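PDB 5L6G: FAD linked oxidase-like protein from Myceliophthora thermophila, which oxidises the C1 hydroxyl of xylooligosaccharides and related sugars to lactones, using a bicovalently bound FAD and passing the electrons to oxygen to form hydrogen peroxide. Local coordinates for residues 348-353 / 442-447; 399-404 / 465-470; 34-39 / 74-79; 25-30 / 83-88; 237-242 / 304-309. One frame throughout, in Å; residues are numbered along the deposited sequence.

Interaction 1 of 5, residues 348-353 / 442-447; sequences VTSALP and SSDWGM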
# COMPACT_ATOMS: atom_id res chain seq x y z
N VAL A 348 3.04 -7.60 9.65
CA VAL A 348 3.11 -8.85 8.91
C VAL A 348 3.55 -9.86 9.95
O VAL A 348 4.47 -9.60 10.72
CB VAL A 348 4.15 -8.78 7.79
CG1 VAL A 348 4.30 -10.12 7.09
CG2 VAL A 348 3.74 -7.70 6.78
N THR A 349 2.86 -10.99 10.02
CA THR A 349 3.23 -12.01 10.97
C THR A 349 3.17 -13.39 10.31
O THR A 349 2.52 -13.61 9.28
CB THR A 349 2.32 -12.07 12.23
OG1 THR A 349 1.07 -12.70 11.93
CG2 THR A 349 2.08 -10.72 12.91
N SER A 350 3.87 -14.31 10.95
CA SER A 350 3.68 -15.74 10.73
C SER A 350 2.34 -16.16 11.33
O SER A 350 1.56 -15.32 11.77
CB SER A 350 4.81 -16.48 11.45
OG SER A 350 4.79 -16.17 12.84
N ALA A 351 2.07 -17.46 11.35
CA ALA A 351 1.04 -17.97 12.24
C ALA A 351 1.38 -17.53 13.67
O ALA A 351 2.54 -17.31 14.01
CB ALA A 351 0.92 -19.48 12.15
N LEU A 352 0.37 -17.37 14.50
CA LEU A 352 0.54 -16.88 15.86
C LEU A 352 0.46 -18.04 16.85
O LEU A 352 -0.44 -18.86 16.75
CB LEU A 352 -0.56 -15.87 16.16
CG LEU A 352 -0.57 -14.65 15.23
CD1 LEU A 352 -1.67 -13.68 15.62
CD2 LEU A 352 0.77 -13.98 15.23
N PRO A 353 1.40 -18.12 17.79
CA PRO A 353 1.26 -19.09 18.83
C PRO A 353 0.01 -18.79 19.67
O PRO A 353 -0.40 -17.63 19.77
CB PRO A 353 2.56 -18.97 19.62
CG PRO A 353 3.17 -17.70 19.26
CD PRO A 353 2.59 -17.26 17.95
N SER A 442 11.77 -11.38 16.11
CA SER A 442 11.81 -10.36 15.06
C SER A 442 11.91 -10.95 13.66
O SER A 442 11.61 -10.28 12.70
CB SER A 442 12.98 -9.41 15.33
OG SER A 442 14.19 -10.16 15.37
N SER A 443 12.34 -12.19 13.53
CA SER A 443 12.28 -12.90 12.26
C SER A 443 10.87 -13.31 11.85
O SER A 443 10.66 -13.75 10.72
CB SER A 443 13.19 -14.14 12.30
OG SER A 443 12.64 -15.12 13.14
N ASP A 444 9.90 -13.17 12.75
CA ASP A 444 8.54 -13.61 12.48
C ASP A 444 7.52 -12.47 12.44
O ASP A 444 6.31 -12.69 12.37
CB ASP A 444 8.15 -14.68 13.49
CG ASP A 444 8.75 -16.02 13.17
OD1 ASP A 444 8.32 -16.65 12.19
OD2 ASP A 444 9.67 -16.45 13.89
N TRP A 445 7.99 -11.23 12.40
CA TRP A 445 7.09 -10.13 12.11
C TRP A 445 7.82 -8.97 11.48
O TRP A 445 9.03 -8.79 11.66
CB TRP A 445 6.33 -9.67 13.37
CG TRP A 445 7.18 -9.00 14.40
CD1 TRP A 445 7.88 -9.60 15.40
CD2 TRP A 445 7.43 -7.60 14.53
NE1 TRP A 445 8.56 -8.66 16.15
CE2 TRP A 445 8.28 -7.42 15.64
CE3 TRP A 445 7.00 -6.48 13.81
CZ2 TRP A 445 8.73 -6.16 16.05
CZ3 TRP A 445 7.43 -5.22 14.23
CH2 TRP A 445 8.30 -5.08 15.34
N GLY A 446 7.05 -8.21 10.71
CA GLY A 446 7.52 -6.96 10.14
C GLY A 446 6.35 -6.01 10.04
O GLY A 446 5.28 -6.26 10.59
N MET A 447 6.56 -4.91 9.33
CA MET A 447 5.51 -3.93 9.11
C MET A 447 5.54 -3.47 7.67
O MET A 447 6.49 -3.73 6.95
CB MET A 447 5.67 -2.76 10.08
CG MET A 447 5.24 -3.13 11.50
SD MET A 447 5.61 -1.88 12.75
CE MET A 447 4.71 -2.53 14.15
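Val348 and Gly446 face each other as an antiparallel hydrogen-bonded pair, and the backbone between them is the tight part of this contact. Val348 N donates to Gly446 O at 2.8 Å, and Gly446 N returns a bond of 2.9 Å to Val348 O. A weaker CA-H...O contact from Trp445 CA at 3.0 Å supplements the N-H bond to Val348 O. The next pair, Thr349 with Trp445, is non-hydrogen-bonded, and its side chains share one sheet face, the methyl CG2 of Thr349 lying 4.4 Å from Trp445 CB.

Toward Ser350 and the partly exposed Asp444 the pairing slackens. Ser350 N reaches Asp444 O at a longer 3.3 Å, and beside it Ser350 CB lies 3.6 Å from Asp444 OD1, which also has a long, weak ion pair with Arg406. With OG held between the backbone N and the carbonyl carbon (chi1 59°), the hydroxyl of Ser350 bonds to Ala351 O at 2.8 Å within its own turn. An alanine at Ser350 would probably leave Ala351 O without this hydroxyl and the turn less firmly held.

Strand 445-446 is thereby added to strand 341-349 as one of the two outermost strands of the large antiparallel sheet. Helix 426-437 packs against Trp445 and Met447, helix 246-261 receives Ala351 and Leu352, and Tyr411 of the neighbouring strand 409-417 bonds to Thr349 OG1.

Interaction 2 of 5, residues 399-404 / 465-470; sequences YAFRDP and YYRQNL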
# COMPACT_ATOMS: atom_id res chain seq x y z
N TYR A 399 10.94 -5.70 -1.65
CA TYR A 399 9.78 -6.02 -0.82
C TYR A 399 10.08 -7.30 -0.01
O TYR A 399 10.44 -8.33 -0.59
CB TYR A 399 8.51 -6.15 -1.68
CG TYR A 399 7.30 -6.48 -0.83
CD1 TYR A 399 6.52 -5.46 -0.29
CD2 TYR A 399 6.93 -7.79 -0.58
CE1 TYR A 399 5.43 -5.73 0.51
CE2 TYR A 399 5.82 -8.09 0.23
CZ TYR A 399 5.08 -7.05 0.77
OH TYR A 399 3.98 -7.26 1.56
N ALA A 400 9.90 -7.26 1.31
CA ALA A 400 10.55 -8.22 2.20
C ALA A 400 9.77 -9.49 2.49
O ALA A 400 10.32 -10.47 2.99
CB ALA A 400 10.93 -7.55 3.52
N PHE A 401 8.48 -9.47 2.24
CA PHE A 401 7.59 -10.44 2.85
C PHE A 401 7.04 -11.45 1.85
O PHE A 401 5.88 -11.39 1.46
CB PHE A 401 6.49 -9.68 3.59
CG PHE A 401 7.04 -8.63 4.52
CD1 PHE A 401 7.84 -8.99 5.60
CD2 PHE A 401 6.79 -7.31 4.32
CE1 PHE A 401 8.37 -8.04 6.44
CE2 PHE A 401 7.31 -6.34 5.17
CZ PHE A 401 8.10 -6.70 6.23
N ARG A 402 7.91 -12.38 1.48
CA ARG A 402 7.62 -13.36 0.43
C ARG A 402 7.62 -14.83 0.83
O ARG A 402 7.39 -15.68 -0.02
CB ARG A 402 8.67 -13.18 -0.67
CG ARG A 402 8.64 -11.82 -1.28
CD ARG A 402 7.30 -11.52 -1.95
NE ARG A 402 7.42 -10.36 -2.83
CZ ARG A 402 6.48 -9.91 -3.68
NH1 ARG A 402 5.30 -10.52 -3.83
NH2 ARG A 402 6.75 -8.83 -4.41
N ASP A 403 7.95 -15.13 2.08
CA ASP A 403 7.96 -16.49 2.58
C ASP A 403 6.54 -17.00 2.82
O ASP A 403 5.81 -16.43 3.61
CB ASP A 403 8.77 -16.58 3.87
CG ASP A 403 9.05 -18.00 4.26
OD1 ASP A 403 8.11 -18.72 4.64
OD2 ASP A 403 10.22 -18.41 4.15
N PRO A 404 6.15 -18.09 2.15
CA PRO A 404 4.76 -18.53 2.24
C PRO A 404 4.32 -19.03 3.63
O PRO A 404 3.11 -19.07 3.91
CB PRO A 404 4.64 -19.64 1.18
CG PRO A 404 6.04 -20.05 0.85
CD PRO A 404 6.98 -18.96 1.29
N TYR A 465 10.13 -2.39 8.23
CA TYR A 465 9.57 -2.32 6.89
C TYR A 465 10.28 -3.20 5.89
O TYR A 465 9.63 -3.75 5.00
CB TYR A 465 9.61 -0.89 6.34
CG TYR A 465 8.67 0.12 6.97
CD1 TYR A 465 7.43 -0.23 7.50
CD2 TYR A 465 9.02 1.47 6.97
CE1 TYR A 465 6.58 0.74 8.06
CE2 TYR A 465 8.18 2.43 7.51
CZ TYR A 465 6.97 2.07 8.05
OH TYR A 465 6.16 3.05 8.59
N TYR A 466 11.60 -3.33 6.02
CA TYR A 466 12.43 -3.99 5.02
C TYR A 466 13.22 -5.22 5.49
O TYR A 466 13.73 -5.99 4.65
CB TYR A 466 13.36 -2.97 4.40
CG TYR A 466 12.63 -1.77 3.87
CD1 TYR A 466 11.72 -1.88 2.85
CD2 TYR A 466 12.84 -0.51 4.44
CE1 TYR A 466 11.05 -0.78 2.36
CE2 TYR A 466 12.18 0.60 3.96
CZ TYR A 466 11.28 0.47 2.93
OH TYR A 466 10.62 1.58 2.46
N ARG A 467 13.31 -5.39 6.82
CA ARG A 467 13.90 -6.57 7.45
C ARG A 467 15.19 -7.02 6.75
O ARG A 467 16.15 -6.27 6.72
CB ARG A 467 12.84 -7.69 7.55
CG ARG A 467 11.75 -7.43 8.58
CD ARG A 467 12.35 -7.44 9.99
NE ARG A 467 11.35 -7.47 11.07
CZ ARG A 467 11.53 -6.95 12.29
NH1 ARG A 467 12.67 -6.31 12.60
NH2 ARG A 467 10.57 -7.05 13.21
N GLN A 468 15.20 -8.23 6.19
CA GLN A 468 16.43 -8.81 5.69
C GLN A 468 16.98 -8.09 4.45
O GLN A 468 18.11 -8.30 4.07
CB GLN A 468 16.21 -10.30 5.36
CG GLN A 468 15.43 -10.54 4.07
CD GLN A 468 13.92 -10.44 4.23
OE1 GLN A 468 13.41 -10.09 5.29
NE2 GLN A 468 13.19 -10.79 3.17
N ASN A 469 16.16 -7.26 3.82
CA ASN A 469 16.59 -6.52 2.64
C ASN A 469 17.13 -5.12 2.93
O ASN A 469 17.61 -4.43 2.02
CB ASN A 469 15.43 -6.47 1.67
CG ASN A 469 15.14 -7.82 1.09
OD1 ASN A 469 16.01 -8.69 1.11
ND2 ASN A 469 13.94 -8.02 0.59
N LEU A 470 17.10 -4.72 4.20
CA LEU A 470 17.56 -3.39 4.56
C LEU A 470 19.00 -3.15 4.14
O LEU A 470 19.31 -2.10 3.58
CB LEU A 470 17.42 -3.13 6.06
CG LEU A 470 17.84 -1.73 6.52
CD1 LEU A 470 17.09 -0.66 5.75
CD2 LEU A 470 17.63 -1.60 8.03
O HOH W 1 12.25 -10.35 -0.58
O HOH W 2 9.21 -4.66 2.37
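Ala400 lies at the heart of this contact, its methyl directed at the end of helix 458-466. Ala400 CB sits 3.4 Å from Tyr466 O, the carbonyl of the last residue of the helix. The carbonyl of Ala400 is taken by a side chain from the other segment: Gln468 NE2 donates to Ala400 O at 2.9 Å, nearly straight (167°), in the carbonyl plane and on a lone pair. The bond also lies close to the plane of the Gln468 amide, so both flat groups are well set for it. A bend in the glutamine chain at CG (chi2 -83°) directs CD back toward the loop. The backbone N of Ala400 is linked to Tyr465 O through a water, which accepts from the amide at 2.9 Å and donates to the carbonyl.

Phe401 has the next largest buried surface. The Ala400 methyl lies over the centre of one ring face, while the ring's far end reaches the helix: Phe401 CE2 and CZ each lie 3.5 Å from Tyr465 O. Phe401 CE1 meets the aliphatic CG of Arg467 at 4.0 Å, and the guanidinium stands almost perpendicular to the ring, the planes 85° apart.

Asn469 ND2 bonds directly to Ser398 O, and a second water lies between it and Tyr399 O. The loop between strands 374-381 and 409-417 is thus held against the end of helix 458-466, where Arg467 leaves helical geometry with positive phi. Helix 204-213 touches Tyr466 and Asn469, and Arg467 NE reaches back to Trp445 O on the edge strand.

Interaction 3 of 5, residues 34-39 / 74-79; sequences AKVPVT and QAAVLC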
# COMPACT_ATOMS: atom_id res chain seq x y z
N ALA A 34 13.56 27.44 -14.58
CA ALA A 34 13.60 26.11 -15.22
C ALA A 34 12.32 25.76 -16.00
O ALA A 34 12.25 24.69 -16.59
CB ALA A 34 13.93 25.03 -14.21
N LYS A 35 11.34 26.67 -16.02
CA LYS A 35 10.09 26.48 -16.76
C LYS A 35 9.29 25.28 -16.24
O LYS A 35 8.61 24.59 -16.99
CB LYS A 35 10.36 26.33 -18.27
CG LYS A 35 11.21 27.44 -18.89
CD LYS A 35 11.44 27.17 -20.38
CE LYS A 35 12.41 28.15 -21.02
NZ LYS A 35 12.02 29.56 -20.75
N VAL A 36 9.39 25.03 -14.94
CA VAL A 36 8.61 23.97 -14.31
C VAL A 36 7.28 24.58 -13.84
O VAL A 36 7.27 25.55 -13.09
CB VAL A 36 9.34 23.40 -13.08
CG1 VAL A 36 8.49 22.32 -12.43
CG2 VAL A 36 10.71 22.87 -13.47
N PRO A 37 6.15 24.00 -14.27
CA PRO A 37 4.87 24.49 -13.76
C PRO A 37 4.80 24.29 -12.25
O PRO A 37 5.34 23.30 -11.73
CB PRO A 37 3.82 23.62 -14.48
CG PRO A 37 4.54 22.91 -15.58
CD PRO A 37 5.98 22.82 -15.14
N VAL A 38 4.14 25.21 -11.55
CA VAL A 38 4.02 25.11 -10.10
C VAL A 38 2.61 25.50 -9.66
O VAL A 38 1.86 26.13 -10.40
CB VAL A 38 5.04 26.01 -9.35
CG1 VAL A 38 6.47 25.56 -9.60
CG2 VAL A 38 4.85 27.49 -9.66
N THR A 39 2.28 25.12 -8.43
CA THR A 39 1.12 25.66 -7.75
C THR A 39 1.61 26.77 -6.82
O THR A 39 2.35 26.51 -5.87
CB THR A 39 0.38 24.57 -6.98
OG1 THR A 39 -0.10 23.58 -7.90
CG2 THR A 39 -0.79 25.17 -6.18
N GLN A 74 12.52 16.15 -13.95
CA GLN A 74 13.98 16.27 -13.87
C GLN A 74 14.38 17.63 -13.40
O GLN A 74 15.26 17.76 -12.55
CB GLN A 74 14.62 16.08 -15.22
CG GLN A 74 14.53 14.68 -15.72
CD GLN A 74 15.06 14.61 -17.13
OE1 GLN A 74 14.29 14.70 -18.09
NE2 GLN A 74 16.39 14.52 -17.26
N ALA A 75 13.74 18.65 -13.99
CA ALA A 75 14.06 20.02 -13.69
C ALA A 75 13.75 20.36 -12.23
O ALA A 75 14.52 21.08 -11.58
CB ALA A 75 13.32 20.96 -14.62
N ALA A 76 12.61 19.87 -11.74
CA ALA A 76 12.22 20.07 -10.34
C ALA A 76 13.23 19.44 -9.41
O ALA A 76 13.69 20.07 -8.45
CB ALA A 76 10.84 19.51 -10.06
N VAL A 77 13.60 18.20 -9.70
CA VAL A 77 14.59 17.50 -8.88
C VAL A 77 15.91 18.28 -8.83
O VAL A 77 16.48 18.49 -7.74
CB VAL A 77 14.84 16.09 -9.40
CG1 VAL A 77 16.10 15.49 -8.79
CG2 VAL A 77 13.63 15.22 -9.10
N LEU A 78 16.38 18.73 -9.99
CA LEU A 78 17.63 19.46 -10.05
C LEU A 78 17.57 20.74 -9.24
O LEU A 78 18.57 21.13 -8.60
CB LEU A 78 17.97 19.78 -11.49
CG LEU A 78 18.48 18.59 -12.27
CD1 LEU A 78 18.29 18.83 -13.77
CD2 LEU A 78 19.95 18.36 -11.95
N CYS A 79 16.40 21.38 -9.26
CA CYS A 79 16.21 22.63 -8.53
C CYS A 79 16.36 22.42 -7.03
O CYS A 79 17.06 23.17 -6.35
CB CYS A 79 14.87 23.27 -8.87
SG CYS A 79 15.00 24.35 -10.30
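Val36 and Ala34 are the bumps on the connection that follows helix 26-33, and small residues of helix 70-83 receive them: Val36 straddles Ala75 and Ala76 with one methyl on each, and Ala34 fits against Ala75 and Cys79. The closest fit is between Val36 CG2 and Ala75 CB, a snug 3.4 Å. CG1 of the valine lies anti to the backbone N (chi1 179°), and CG2 is turned beside that N; this splits the two methyls between neighbouring helix residues. Val36 CG2 also comes within 4.0 Å of Ala76 N, while Val36 CG1 meets Ala76 CB at 4.4 Å.

The methyl of Ala34 touches both Ala75 CB and, one turn further along the helix, Cys79 SG, each at 4.1 Å. With only methyls at Ala75 and Ala76 the connection comes close, Ala34 CA lying 6.3 Å from Ala75 CA. Leu31 of helix 26-33 and Ala65 of strand 63-65 also pack against Val36.

The turn that presents these two side chains is a Schellman motif, with Lys35 at positive phi ending helix 26-33. It leads into edge strand 38-39, so the contact seats the N-terminal helix-to-strand connection on a helix of the PCMH-type FAD-binding domain.

Interaction 4 of 5, residues 25-30 / 83-88; sequences AAIDEC and VGVKAN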
# COMPACT_ATOMS: atom_id res chain seq x y z
N ALA A 25 10.94 32.37 -2.67
CA ALA A 25 12.23 31.84 -2.16
C ALA A 25 13.07 31.27 -3.30
O ALA A 25 12.62 31.27 -4.46
CB ALA A 25 11.98 30.78 -1.10
N ALA A 26 14.28 30.82 -2.99
CA ALA A 26 15.19 30.31 -4.02
C ALA A 26 14.59 29.13 -4.81
O ALA A 26 14.75 29.03 -6.02
CB ALA A 26 16.52 29.92 -3.40
N ILE A 27 13.87 28.25 -4.14
CA ILE A 27 13.28 27.09 -4.84
C ILE A 27 12.25 27.56 -5.88
O ILE A 27 12.14 27.00 -6.96
CB ILE A 27 12.65 26.07 -3.87
CG1 ILE A 27 12.26 24.78 -4.59
CG2 ILE A 27 11.41 26.65 -3.20
CD1 ILE A 27 13.39 24.07 -5.30
N ASP A 28 11.54 28.63 -5.56
CA ASP A 28 10.49 29.15 -6.44
C ASP A 28 11.10 29.76 -7.68
O ASP A 28 10.66 29.52 -8.80
CB ASP A 28 9.63 30.16 -5.70
CG ASP A 28 9.08 29.60 -4.44
OD1 ASP A 28 8.21 28.71 -4.53
OD2 ASP A 28 9.53 30.02 -3.35
N GLU A 29 12.13 30.56 -7.46
CA GLU A 29 12.86 31.17 -8.55
C GLU A 29 13.54 30.13 -9.43
O GLU A 29 13.57 30.28 -10.64
CB GLU A 29 13.90 32.13 -7.99
CG GLU A 29 13.31 33.32 -7.25
CD GLU A 29 12.18 34.00 -8.02
OE1 GLU A 29 12.36 34.32 -9.23
OE2 GLU A 29 11.10 34.22 -7.40
N CYS A 30 14.08 29.08 -8.82
CA CYS A 30 14.73 28.02 -9.61
C CYS A 30 13.71 27.36 -10.55
O CYS A 30 13.95 27.18 -11.74
CB CYS A 30 15.33 26.94 -8.70
SG CYS A 30 16.36 25.79 -9.64
N VAL A 83 19.24 24.19 -5.00
CA VAL A 83 18.80 25.13 -3.97
C VAL A 83 19.10 24.59 -2.57
O VAL A 83 19.44 25.37 -1.66
CB VAL A 83 17.31 25.44 -4.17
CG1 VAL A 83 16.64 25.98 -2.93
CG2 VAL A 83 17.14 26.40 -5.34
N GLY A 84 18.98 23.28 -2.39
CA GLY A 84 19.34 22.65 -1.13
C GLY A 84 18.13 22.46 -0.26
O GLY A 84 18.13 22.81 0.91
N VAL A 85 17.07 21.90 -0.86
CA VAL A 85 15.90 21.49 -0.13
C VAL A 85 15.64 20.04 -0.53
O VAL A 85 16.14 19.56 -1.54
CB VAL A 85 14.66 22.40 -0.40
CG1 VAL A 85 14.92 23.85 0.06
CG2 VAL A 85 14.25 22.38 -1.87
N LYS A 86 14.90 19.34 0.31
CA LYS A 86 14.54 17.96 0.03
C LYS A 86 13.38 17.97 -0.94
O LYS A 86 12.69 18.99 -1.07
CB LYS A 86 14.16 17.26 1.32
CG LYS A 86 15.27 17.24 2.36
CD LYS A 86 16.53 16.57 1.86
CE LYS A 86 17.56 16.47 2.98
NZ LYS A 86 18.80 15.75 2.57
N ALA A 87 13.18 16.86 -1.66
CA ALA A 87 12.11 16.76 -2.63
C ALA A 87 11.45 15.42 -2.51
O ALA A 87 12.15 14.41 -2.32
CB ALA A 87 12.65 16.94 -4.04
N ASN A 88 10.12 15.37 -2.61
CA ASN A 88 9.42 14.09 -2.63
C ASN A 88 8.33 14.11 -3.67
O ASN A 88 7.64 15.09 -3.79
CB ASN A 88 8.78 13.80 -1.26
CG ASN A 88 9.73 14.02 -0.13
OD1 ASN A 88 9.85 15.14 0.39
ND2 ASN A 88 10.49 12.99 0.21
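Val83 packs its two methyls against the first turn of helix 26-33, and the contact is made mainly of such apolar touches. Val83 CG1, anti to the backbone N (chi1 159°), lies 4.0 Å from Ala26 CB and 4.1 Å from Ile27 CB. Val83 CG2 meets Cys30 CB at 3.9 Å, one turn further along the helix, and also comes 3.6 Å from the carbonyl oxygen of Ala26. The valine therefore rests across Ala26, Ile27 and Cys30. A second apolar pair joins Ile27 to Val85: the isoleucine chain runs obliquely across the valine, Ile27 CD1 lying 3.9 Å from Val85 CG2.

These pairs bring the N-terminal helix onto the link between helix 70-83 and strand 87-90, a helix-to-strand connection within the PCMH-type FAD-binding domain. Gly84 makes the turn there at positive phi, where a CB would collide with the carbonyl oxygen of Val83.

The covalent tie is the disulfide from Cys30 to Cys79 of helix 70-83, adjoining the patch of Val83.

The N-terminal end is tied by hydrogen bonds of its own. The backbone N of Ala25, the first modelled residue, donates to Asp28 OD2 at 2.8 Å on the anti lone pair, and Cys30 N bonds to Ala26 O at 2.9 Å.

Interaction 5 of 5, residues 237-242 / 304-309; sequences YEINLP and LDANLS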
# COMPACT_ATOMS: atom_id res chain seq x y z
N TYR A 237 -18.30 -12.05 -1.15
CA TYR A 237 -19.04 -12.77 -0.12
C TYR A 237 -18.53 -12.39 1.24
O TYR A 237 -17.44 -11.82 1.37
CB TYR A 237 -18.88 -14.29 -0.32
CG TYR A 237 -17.44 -14.77 -0.23
CD1 TYR A 237 -16.60 -14.69 -1.33
CD2 TYR A 237 -16.93 -15.29 0.96
CE1 TYR A 237 -15.28 -15.12 -1.25
CE2 TYR A 237 -15.61 -15.72 1.05
CZ TYR A 237 -14.79 -15.64 -0.05
OH TYR A 237 -13.48 -16.04 0.01
N GLU A 238 -19.31 -12.74 2.26
CA GLU A 238 -18.95 -12.47 3.62
C GLU A 238 -19.24 -13.69 4.48
O GLU A 238 -20.12 -14.51 4.17
CB GLU A 238 -19.76 -11.27 4.12
CG GLU A 238 -19.25 -9.97 3.55
CD GLU A 238 -20.23 -8.82 3.58
OE1 GLU A 238 -21.20 -8.84 4.37
OE2 GLU A 238 -19.99 -7.87 2.79
N ILE A 239 -18.48 -13.82 5.56
CA ILE A 239 -18.75 -14.83 6.57
C ILE A 239 -18.62 -14.14 7.90
O ILE A 239 -17.52 -13.78 8.31
CB ILE A 239 -17.76 -16.02 6.53
CG1 ILE A 239 -17.74 -16.66 5.14
CG2 ILE A 239 -18.11 -17.03 7.61
CD1 ILE A 239 -16.53 -17.53 4.87
N ASN A 240 -19.76 -13.96 8.57
CA ASN A 240 -19.75 -13.32 9.87
C ASN A 240 -19.18 -14.27 10.91
O ASN A 240 -19.47 -15.46 10.89
CB ASN A 240 -21.16 -12.87 10.27
CG ASN A 240 -21.61 -11.66 9.48
OD1 ASN A 240 -20.83 -10.74 9.25
ND2 ASN A 240 -22.87 -11.64 9.08
N LEU A 241 -18.34 -13.72 11.78
CA LEU A 241 -17.63 -14.51 12.77
C LEU A 241 -18.09 -14.11 14.15
O LEU A 241 -18.17 -12.92 14.44
CB LEU A 241 -16.13 -14.28 12.65
CG LEU A 241 -15.48 -14.65 11.32
CD1 LEU A 241 -14.06 -14.09 11.25
CD2 LEU A 241 -15.52 -16.16 11.14
N PRO A 242 -18.34 -15.10 15.03
CA PRO A 242 -18.84 -14.82 16.37
C PRO A 242 -17.73 -14.45 17.33
O PRO A 242 -17.60 -15.06 18.40
CB PRO A 242 -19.48 -16.14 16.77
CG PRO A 242 -18.61 -17.14 16.12
CD PRO A 242 -18.31 -16.55 14.78
N LEU A 304 -15.07 -23.67 10.61
CA LEU A 304 -15.47 -22.58 11.50
C LEU A 304 -16.92 -22.69 12.00
O LEU A 304 -17.34 -21.89 12.83
CB LEU A 304 -15.34 -21.26 10.76
CG LEU A 304 -13.94 -20.89 10.28
CD1 LEU A 304 -14.02 -19.57 9.55
CD2 LEU A 304 -12.97 -20.81 11.43
N ASP A 305 -17.66 -23.64 11.47
CA ASP A 305 -19.08 -23.75 11.72
C ASP A 305 -19.76 -22.40 11.47
O ASP A 305 -20.36 -21.82 12.37
CB ASP A 305 -19.36 -24.25 13.14
CG ASP A 305 -20.80 -24.62 13.34
OD1 ASP A 305 -21.49 -24.94 12.34
OD2 ASP A 305 -21.25 -24.60 14.50
N ALA A 306 -19.63 -21.91 10.24
CA ALA A 306 -20.13 -20.60 9.87
C ALA A 306 -20.92 -20.69 8.58
O ALA A 306 -20.91 -21.72 7.89
CB ALA A 306 -18.99 -19.61 9.75
N ASN A 307 -21.62 -19.61 8.28
CA ASN A 307 -22.46 -19.52 7.11
C ASN A 307 -21.97 -18.43 6.19
O ASN A 307 -21.52 -17.39 6.65
CB ASN A 307 -23.91 -19.22 7.52
CG ASN A 307 -24.60 -20.41 8.16
OD1 ASN A 307 -23.94 -21.30 8.68
ND2 ASN A 307 -25.93 -20.42 8.12
N LEU A 308 -22.07 -18.68 4.89
CA LEU A 308 -21.86 -17.64 3.88
C LEU A 308 -22.99 -16.64 3.94
O LEU A 308 -24.13 -17.02 4.20
CB LEU A 308 -21.90 -18.22 2.47
CG LEU A 308 -20.66 -18.68 1.71
CD1 LEU A 308 -21.05 -19.09 0.29
CD2 LEU A 308 -19.60 -17.60 1.71
N SER A 309 -22.70 -15.38 3.65
CA SER A 309 -23.76 -14.40 3.45
C SER A 309 -23.36 -13.42 2.36
O SER A 309 -22.20 -13.38 1.93
CB SER A 309 -24.09 -13.66 4.75
OG SER A 309 -22.93 -13.08 5.32
O HOH W 3 -23.20 -10.46 5.08
O HOH W 4 -22.20 -14.89 7.47
O HOH W 5 -21.43 -17.23 10.08
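Ile239 carries the apolar side of this contact and can be followed outward from the backbone. Ile239 CB lies 4.0 Å from Asn307 O. From there the two branches part: Ile239 CG2, anti to the backbone N, presses closely on Ala306 CB at 3.5 Å and also borders Asn307 O. Ile239 CG1, anti to the carbonyl carbon (chi1 -56°), reaches Leu308 CD2 at 4.0 Å, the two side chains crossing at a slant. Ile239 CD1 extends away from CA (chi2 162°) and lies about 4.4 Å from Leu308 CD2. Beyond the segments, Ile297 and Leu301 of helix 290-304 also pack on this isoleucine. An alanine at Ile239 would probably leave a gap beside Ala306 and Leu308, and strip helix 290-304 of part of its packing.

Leu308 CD2 also lies 3.6 Å from Tyr237 CD2. Further along, Leu241 CD2 meets Leu304 CD1 at the end of helix 290-304.

Glu238 and Ser309, whose side chains point to the opposite face, form an antiparallel hydrogen-bonded pair, Glu238 N donating to Ser309 O at 3.0 Å and Ser309 N to Glu238 O at 2.8 Å. Beyond Ile239 and Leu308 the backbones part, and waters span the opening. One accepts from Asn240 N and donates to Asn307 O; another accepts from Asn307 N and donates to Asn240 O. A further water joins Glu238 OE1 to Ser309 OG, while Gln281 bonds both Glu238 OE1 and Asn240 OD1.

This is a beta-alpha-beta crossover: parallel strands 280-286 and 308-314 flank strand 234-240, linked by helix 290-304 over one face, with 308-314 at one edge of the sheet.

How the interactions relate
Interactions 1 and 2 touch, their centres 11 Å apart, for instance where Met447 O packs 3.3 Å from Phe401 CE2. Both lie near the active site: the side chains of Met447 and Tyr465 are about 8 Å and about 7 Å from that of substrate-binding Tyr451, and the side chain of Tyr399 is about 8 Å from the FAD. Interaction 5 is at the other outermost strand of the sheet that interaction 1 completes, their centres 26 Å apart; its Glu238 side chain is about 8 Å from that of substrate-binding Arg272. Interactions 3 and 4, joined by the Cys30-Cys79 disulfide with centres 9 Å apart, form a separate N-terminal cluster in which 34-39/74-79 is nested within the loop closed by 25-30/83-88.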